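Local atomic coordinates of endoglucanase (Clostridium thermocellum, PDB entry 2E4T), a protein that probably hydrolyses internal beta-1,4-glucosidic bonds in cellulose and xyloglucan, with this chain forming the glycoside hydrolase family 44 part of a much larger multidomain enzyme. Residues R47-N52 with H192-I197; Q110-V115 with A188-T193; A309-P314 with L451-D456. One frame throughout, in Å; residues are numbered along the deposited sequence. Where two conformers were deposited one is given.

Interaction 1 (R47-N52 with H192-I197)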
# COMPACT_ATOMS: atom_id res chain seq x y z
N ARG A 47 3.01 -15.04 -4.28
CA ARG A 47 3.94 -15.68 -5.20
C ARG A 47 5.37 -15.26 -4.93
O ARG A 47 6.31 -15.94 -5.45
CB ARG A 47 3.60 -15.36 -6.64
CG ARG A 47 2.64 -16.33 -7.29
CD ARG A 47 3.39 -17.59 -7.70
NE ARG A 47 2.48 -18.53 -8.36
CZ ARG A 47 2.94 -19.55 -9.09
NH1 ARG A 47 4.25 -19.81 -9.18
NH2 ARG A 47 2.06 -20.36 -9.72
N THR A 48 5.61 -14.16 -4.22
CA THR A 48 6.97 -13.69 -4.06
C THR A 48 7.76 -14.41 -2.94
O THR A 48 8.97 -14.34 -2.94
CB THR A 48 7.03 -12.16 -3.89
OG1 THR A 48 6.43 -11.77 -2.66
CG2 THR A 48 6.39 -11.47 -5.09
N THR A 49 7.06 -15.15 -2.06
CA THR A 49 7.78 -15.79 -0.96
C THR A 49 8.81 -16.82 -1.43
O THR A 49 9.92 -16.89 -0.92
CB THR A 49 6.75 -16.44 -0.01
OG1 THR A 49 5.97 -15.40 0.59
CG2 THR A 49 7.44 -17.32 1.05
N GLY A 50 8.40 -17.63 -2.43
CA GLY A 50 9.25 -18.70 -2.92
C GLY A 50 9.94 -18.40 -4.25
O GLY A 50 10.46 -19.30 -4.91
N TYR A 51 9.92 -17.12 -4.67
CA TYR A 51 10.58 -16.71 -5.90
C TYR A 51 12.10 -16.84 -5.78
O TYR A 51 12.70 -16.33 -4.83
CB TYR A 51 10.22 -15.23 -6.19
CG TYR A 51 11.03 -14.64 -7.33
CD1 TYR A 51 10.82 -15.04 -8.66
CD2 TYR A 51 12.04 -13.71 -7.07
CE1 TYR A 51 11.57 -14.51 -9.69
CE2 TYR A 51 12.82 -13.19 -8.10
CZ TYR A 51 12.60 -13.61 -9.40
OH TYR A 51 13.42 -13.09 -10.39
N ASN A 52 12.71 -17.51 -6.77
CA ASN A 52 14.15 -17.72 -6.82
C ASN A 52 14.74 -16.81 -7.88
O ASN A 52 14.55 -17.03 -9.07
CB ASN A 52 14.41 -19.19 -7.16
CG ASN A 52 15.88 -19.54 -7.18
OD1 ASN A 52 16.74 -18.66 -7.30
ND2 ASN A 52 16.16 -20.84 -7.06
N HIS A 192 0.21 -21.33 6.46
CA HIS A 192 -1.04 -21.59 5.78
C HIS A 192 -0.88 -21.50 4.25
O HIS A 192 -1.35 -22.40 3.51
CB HIS A 192 -2.09 -20.56 6.26
CG HIS A 192 -3.38 -20.77 5.62
ND1 HIS A 192 -3.94 -20.00 4.61
CD2 HIS A 192 -4.27 -21.72 5.91
CE1 HIS A 192 -5.15 -20.49 4.32
NE2 HIS A 192 -5.36 -21.54 5.10
N THR A 193 -0.25 -20.43 3.77
CA THR A 193 -0.08 -20.21 2.33
C THR A 193 1.05 -21.06 1.76
O THR A 193 0.96 -21.54 0.63
CB THR A 193 0.19 -18.72 2.10
OG1 THR A 193 -0.94 -18.01 2.67
CG2 THR A 193 0.37 -18.40 0.64
N HIS A 194 2.15 -21.17 2.52
CA HIS A 194 3.37 -21.82 2.04
C HIS A 194 3.85 -22.93 3.01
O HIS A 194 5.02 -22.97 3.40
CB HIS A 194 4.47 -20.79 1.84
CG HIS A 194 4.17 -19.85 0.73
ND1 HIS A 194 4.17 -20.24 -0.59
CD2 HIS A 194 3.90 -18.51 0.77
CE1 HIS A 194 3.88 -19.15 -1.31
NE2 HIS A 194 3.72 -18.10 -0.52
N PRO A 195 2.96 -23.89 3.34
CA PRO A 195 3.35 -24.92 4.30
C PRO A 195 4.51 -25.82 3.81
O PRO A 195 5.15 -26.46 4.64
CB PRO A 195 2.05 -25.74 4.47
CG PRO A 195 1.35 -25.57 3.13
CD PRO A 195 1.58 -24.08 2.81
N ARG A 196 4.72 -25.91 2.50
CA ARG A 196 5.81 -26.74 1.97
C ARG A 196 7.16 -26.04 2.09
O ARG A 196 8.20 -26.70 1.92
CB ARG A 196 5.57 -27.16 0.51
CG ARG A 196 4.26 -27.70 0.09
CD ARG A 196 3.94 -29.18 0.36
NE ARG A 196 2.63 -29.63 0.41
CZ ARG A 196 1.87 -29.72 1.46
NH1 ARG A 196 2.09 -29.30 2.72
NH2 ARG A 196 0.70 -30.18 1.14
N ILE A 197 7.14 -24.72 2.35
CA ILE A 197 8.36 -23.97 2.68
C ILE A 197 8.55 -23.84 4.17
O ILE A 197 9.67 -24.01 4.69
CB ILE A 197 8.28 -22.55 2.02
CG1 ILE A 197 8.25 -22.65 0.52
CG2 ILE A 197 9.49 -21.69 2.53
CD1 ILE A 197 8.11 -21.32 -0.21

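Interaction 2 (Q110-V115 with A188-T193)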
# COMPACT_ATOMS: atom_id res chain seq x y z
N GLN A 110 13.10 -12.69 -0.03
CA GLN A 110 12.59 -13.97 0.43
C GLN A 110 13.18 -14.32 1.81
O GLN A 110 14.40 -14.43 1.97
CB GLN A 110 12.99 -15.03 -0.62
CG GLN A 110 12.24 -14.85 -1.94
CD GLN A 110 12.55 -13.56 -2.68
OE1 GLN A 110 13.73 -13.22 -2.92
NE2 GLN A 110 11.49 -12.83 -3.07
N ALA A 111 12.28 -14.50 2.78
CA ALA A 111 12.67 -14.73 4.14
C ALA A 111 12.07 -15.99 4.77
O ALA A 111 12.50 -16.41 5.84
CB ALA A 111 12.41 -13.53 5.06
N ALA A 112 11.05 -16.59 4.15
CA ALA A 112 10.38 -17.75 4.76
C ALA A 112 11.36 -18.93 4.90
O ALA A 112 11.16 -19.77 5.78
CB ALA A 112 9.16 -18.15 3.96
N GLY A 113 12.36 -19.00 4.05
CA GLY A 113 13.52 -19.85 4.28
C GLY A 113 14.04 -20.58 3.07
O GLY A 113 15.22 -20.97 3.05
N TYR A 114 13.18 -20.77 2.06
CA TYR A 114 13.53 -21.55 0.87
C TYR A 114 12.81 -20.93 -0.34
O TYR A 114 11.75 -20.27 -0.18
CB TYR A 114 13.05 -23.01 1.02
CG TYR A 114 13.77 -23.74 2.13
CD1 TYR A 114 14.92 -24.49 1.86
CD2 TYR A 114 13.33 -23.68 3.45
CE1 TYR A 114 15.60 -25.13 2.88
CE2 TYR A 114 14.01 -24.29 4.49
CZ TYR A 114 15.16 -25.02 4.17
OH TYR A 114 15.84 -25.65 5.21
N VAL A 115 13.35 -21.22 -1.51
CA VAL A 115 12.75 -20.75 -2.77
C VAL A 115 12.76 -21.92 -3.77
O VAL A 115 13.57 -22.89 -3.65
CB VAL A 115 13.51 -19.52 -3.37
CG1 VAL A 115 13.33 -18.33 -2.43
CG2 VAL A 115 14.97 -19.83 -3.61
N ALA A 188 2.84 -14.36 9.20
CA ALA A 188 1.94 -15.12 10.03
C ALA A 188 1.06 -16.07 9.24
O ALA A 188 0.42 -16.95 9.84
CB ALA A 188 1.11 -14.23 10.95
N LEU A 189 1.03 -15.90 7.92
CA LEU A 189 0.33 -16.86 7.03
C LEU A 189 1.32 -17.80 6.33
O LEU A 189 0.86 -18.66 5.56
CB LEU A 189 -0.57 -16.17 6.03
CG LEU A 189 -1.74 -15.40 6.68
CD1 LEU A 189 -2.66 -14.87 5.59
CD2 LEU A 189 -2.53 -16.23 7.69
N TRP A 190 2.63 -17.74 6.60
CA TRP A 190 3.54 -18.66 5.93
C TRP A 190 3.07 -20.11 6.09
O TRP A 190 3.12 -20.91 5.13
CB TRP A 190 4.96 -18.52 6.46
CG TRP A 190 5.72 -17.33 6.01
CD1 TRP A 190 5.50 -16.57 4.89
CD2 TRP A 190 6.90 -16.81 6.63
NE1 TRP A 190 6.47 -15.58 4.78
CE2 TRP A 190 7.35 -15.72 5.83
CE3 TRP A 190 7.61 -17.15 7.78
CZ2 TRP A 190 8.50 -14.98 6.18
CZ3 TRP A 190 8.75 -16.42 8.12
CH2 TRP A 190 9.19 -15.36 7.32
N SER A 191 2.69 -20.49 7.32
CA SER A 191 2.36 -21.90 7.55
C SER A 191 1.01 -22.31 6.90
O SER A 191 0.75 -23.52 6.82
CB SER A 191 2.30 -22.16 9.04
OG SER A 191 1.31 -21.29 9.63
N HIS A 192 0.21 -21.33 6.46
CA HIS A 192 -1.04 -21.59 5.78
C HIS A 192 -0.88 -21.50 4.25
O HIS A 192 -1.35 -22.40 3.51
CB HIS A 192 -2.09 -20.56 6.26
CG HIS A 192 -3.38 -20.77 5.62
ND1 HIS A 192 -3.94 -20.00 4.61
CD2 HIS A 192 -4.27 -21.72 5.91
CE1 HIS A 192 -5.15 -20.49 4.32
NE2 HIS A 192 -5.36 -21.54 5.10
N THR A 193 -0.25 -20.43 3.77
CA THR A 193 -0.08 -20.21 2.33
C THR A 193 1.05 -21.06 1.76
O THR A 193 0.96 -21.54 0.63
CB THR A 193 0.19 -18.72 2.10
OG1 THR A 193 -0.94 -18.01 2.67
CG2 THR A 193 0.37 -18.40 0.64

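Interaction 3 (A309-P314 with L451-D456)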
# COMPACT_ATOMS: atom_id res chain seq x y z
N ALA A 309 -22.11 1.11 3.29
CA ALA A 309 -21.08 0.81 4.26
C ALA A 309 -19.69 1.03 3.65
O ALA A 309 -18.76 1.45 4.35
CB ALA A 309 -21.21 -0.63 4.77
N ARG A 310 -19.53 0.71 2.35
CA ARG A 310 -18.24 0.94 1.69
C ARG A 310 -17.85 2.42 1.74
O ARG A 310 -16.70 2.78 1.95
CB ARG A 310 -18.29 0.42 0.24
CG ARG A 310 -16.97 0.59 -0.48
CD ARG A 310 -16.97 -0.01 -1.88
NE ARG A 310 -17.31 -1.41 -1.86
CZ ARG A 310 -18.50 -1.93 -2.19
NH1 ARG A 310 -19.47 -1.16 -2.74
NH2 ARG A 310 -18.75 -3.23 -1.97
N LEU A 311 -18.86 3.30 1.51
CA LEU A 311 -18.59 4.73 1.54
C LEU A 311 -18.12 5.21 2.91
O LEU A 311 -17.32 6.16 2.96
CB LEU A 311 -19.85 5.51 1.14
CG LEU A 311 -20.26 5.37 -0.32
CD1 LEU A 311 -21.66 5.98 -0.52
CD2 LEU A 311 -19.25 6.00 -1.26
N GLN A 312 -18.61 4.61 4.00
CA GLN A 312 -18.23 5.05 5.33
C GLN A 312 -16.97 4.35 5.85
O GLN A 312 -16.31 4.88 6.76
CB GLN A 312 -19.37 4.83 6.34
CG GLN A 312 -20.66 5.57 5.95
CD GLN A 312 -20.45 7.06 5.76
OE1 GLN A 312 -19.65 7.72 6.42
NE2 GLN A 312 -21.20 7.64 4.82
N ALA A 313 -16.64 3.14 5.33
CA ALA A 313 -15.57 2.35 5.88
C ALA A 313 -14.22 3.07 5.97
O ALA A 313 -13.47 2.76 6.91
CB ALA A 313 -15.44 1.05 5.08
N PRO A 314 -13.86 3.96 5.05
CA PRO A 314 -12.57 4.64 5.20
C PRO A 314 -12.46 5.38 6.57
O PRO A 314 -11.33 5.62 7.02
CB PRO A 314 -12.51 5.61 4.01
CG PRO A 314 -13.34 4.88 2.97
CD PRO A 314 -14.50 4.31 3.75
N LEU A 451 -15.83 14.98 -2.13
CA LEU A 451 -16.56 13.71 -2.34
C LEU A 451 -17.94 13.86 -1.74
O LEU A 451 -18.10 14.12 -0.54
CB LEU A 451 -15.80 12.54 -1.65
CG LEU A 451 -14.34 12.43 -2.05
CD1 LEU A 451 -13.66 11.25 -1.33
CD2 LEU A 451 -14.17 12.27 -3.54
N ASN A 452 -18.96 13.64 -2.59
CA ASN A 452 -20.34 13.63 -2.12
C ASN A 452 -20.79 12.19 -1.97
O ASN A 452 -20.99 11.48 -2.99
CB ASN A 452 -21.26 14.38 -3.06
CG ASN A 452 -22.65 14.52 -2.46
OD1 ASN A 452 -22.81 14.38 -1.25
ND2 ASN A 452 -23.64 14.82 -3.30
N LYS A 453 -20.91 11.74 -0.71
CA LYS A 453 -21.34 10.39 -0.37
C LYS A 453 -22.87 10.26 -0.29
O LYS A 453 -23.38 9.18 -0.05
CB LYS A 453 -20.70 9.93 0.92
CG LYS A 453 -19.19 9.86 0.85
CD LYS A 453 -18.57 9.36 2.17
CE LYS A 453 -18.37 10.42 3.21
NZ LYS A 453 -18.11 9.85 4.60
N ASN A 454 -23.60 11.38 -0.48
CA ASN A 454 -25.05 11.31 -0.45
C ASN A 454 -25.50 10.36 -1.56
O ASN A 454 -25.13 10.56 -2.73
CB ASN A 454 -25.59 12.75 -0.66
CG ASN A 454 -26.96 12.96 -0.19
OD1 ASN A 454 -27.77 12.03 -0.21
ND2 ASN A 454 -27.27 14.25 0.12
N TYR A 455 -26.31 9.36 -1.21
CA TYR A 455 -26.62 8.31 -2.17
C TYR A 455 -27.62 8.75 -3.19
O TYR A 455 -27.55 8.31 -4.37
CB TYR A 455 -27.08 7.02 -1.46
CG TYR A 455 -26.67 5.75 -2.21
CD1 TYR A 455 -25.45 5.09 -1.85
CD2 TYR A 455 -27.38 5.26 -3.34
CE1 TYR A 455 -25.03 4.00 -2.54
CE2 TYR A 455 -26.93 4.11 -4.02
CZ TYR A 455 -25.74 3.51 -3.61
OH TYR A 455 -25.24 2.43 -4.32
N ASP A 456 -28.57 9.55 -2.74
CA ASP A 456 -29.70 9.79 -3.67
C ASP A 456 -30.20 11.22 -3.62
O ASP A 456 -31.33 11.45 -4.00
CB ASP A 456 -30.86 8.85 -3.40
CG ASP A 456 -31.10 8.76 -1.97
OD1 ASP A 456 -31.01 9.85 -1.37
OD2 ASP A 456 -31.24 7.64 -1.44

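Interaction 1 (R47-N52 with H192-I197)
T49 lays its methyl group on the imidazole of H194, the two side chains reaching toward each other from opposite directions. T49 CG2 lies 4.1 Å from the centroid of the H194 ring and 27° off its normal, a CH-pi contact over the face, while T49 CB is 3.5 Å from H194 NE2. On the other face sits T193 CG2, 3.4 Å above the H194 ring plane and displaced toward the rim, which leaves the imidazole between two threonine methyls. H194 NE2 is hydrogen-bonded to the backbone oxygen of N46, so the ring is fixed at its far end as well as held on both sides. T49 turns its two branches to different tasks: its first torsion (chi1 -66°) lays CG2 over the H194 ring and leaves OG1 to hydrogen-bond D184 OD1. I197 completes the contact with an extended chain (chi2 178°) whose CD1 comes within 3.9 Å of G50 CA and 4.2 Å of T49 CG2. G50 offers only bare backbone here, in a type I turn from T48 to Y51, and I197 N is itself bonded to H194 O at 2.9 Å. T49, G50, H194 and I197 are all buried. The pairing joins the loop after strand 40-43 to the end of helix 190-193, both beyond the C-terminal ends of strands in the (beta/alpha)8 barrel.

Interaction 2 (Q110-V115 with A188-T193)
In the loops that follow the neighbouring strands 104-109 and 180-183 of the TIM barrel, A112 packs over one face of the W190 indole with its CA and CB. A112 CA is 3.6 Å from the centroid of the six-membered ring of W190 and 11° off the normal, a CH-pi contact made almost squarely over the face. The methyl reaches on toward the ring fusion, with A112 CB 3.6 Å from W190 CE2, so one alanine spans both rings of the indole. A111 adds a lighter touch at the benzene end: A111 CB is 4.3 Å from W190 CZ2, and A111 O approaches W190 CH2 obliquely at 3.8 Å while being hydrogen-bonded to K210 NZ. The indole is set by the first torsion, which puts CG anti to the carbonyl carbon (chi1 -75°) and sends the ring away from the short helix 190-193 toward the alanines. L189 O accepts from both H192 N and T193 N, the latter at 2.8 Å, in this short helix. D184 bonds to both sides, OD1 to W190 NE1 and OD2 to the backbone N of A111 and of A112, so that its carboxylate probably helps to position both. H198 brings a second ring against the indole, the planes meeting at about 45°. No hydrogen bond runs directly between the two segments; packing on one tryptophan face and a shared aspartate join two successive beta-alpha loops on the C-terminal side of the barrel, the side that carries the active site in TIM-barrel glycosidases.

Interaction 3 (A309-P314 with L451-D456)
The C-terminal part of helix 304-312 faces the bend that follows strand 442-452, and the two backbones come nearest at L311 and K453, whose CA atoms are 6.6 Å apart. On the helical side A313 N is still bonded to A309 O at 2.9 Å. After the strand, N452 OD1 accepts from N454 N (3.2 Å, N-H...O angle 161°), an Asx turn in which the donor stands well above the carbonyl plane; it bends the chain around K453. K453 was deposited in two conformers; in the one described here it runs alongside the helix, with K453 CD 3.5 Å from L311 O and 4.2 Å from L311 CB. A kink at the third torsion (chi3 -83°) of this conformer then brings K453 NZ to Q312 OE1 at 3.2 Å, a weak hydrogen bond. K453 NZ has another partner in the backbone oxygen of I429, and the Q312 amide is itself held by E430 O on NE2 and by R315 on OE1. The branched end of L311 packs on the bend, with L311 CD1 3.7 Å from K453 O and 4.1 Å from Y455 CD1; the leucine and tyrosine side chains meet at about a right angle. The Y455 hydroxyl is hydrogen-bonded to N307 of the same helix. Apart from one weak bond, the contacts are van der Waals, two of them between a backbone oxygen and a side-chain carbon. The lysine charge lies between the amide oxygen of Q312 and the backbone oxygen of I429, close to the end of a helix, surroundings that probably stabilise it.

From the N terminus, interaction 1 opens in the loop after strand 40-43 and closes 140 residues later just past helix 190-193. Interaction 2 runs from the loop after strand 104-109 on to the same helix, so its shorter span falls wholly within that of interaction 1; they share H192 and T193, and T48 O meets Q110 NE2 at 2.9 Å. Together they bind the loops beyond three successive barrel strands. Interaction 3 opens only after both have closed. Its centre lies about 38 Å from the centres of interactions 1 and 2, across the middle of the chain, where helix 304-312, in the connection between barrel strands 279-284 and 354-360, meets the sheet containing strand 442-452.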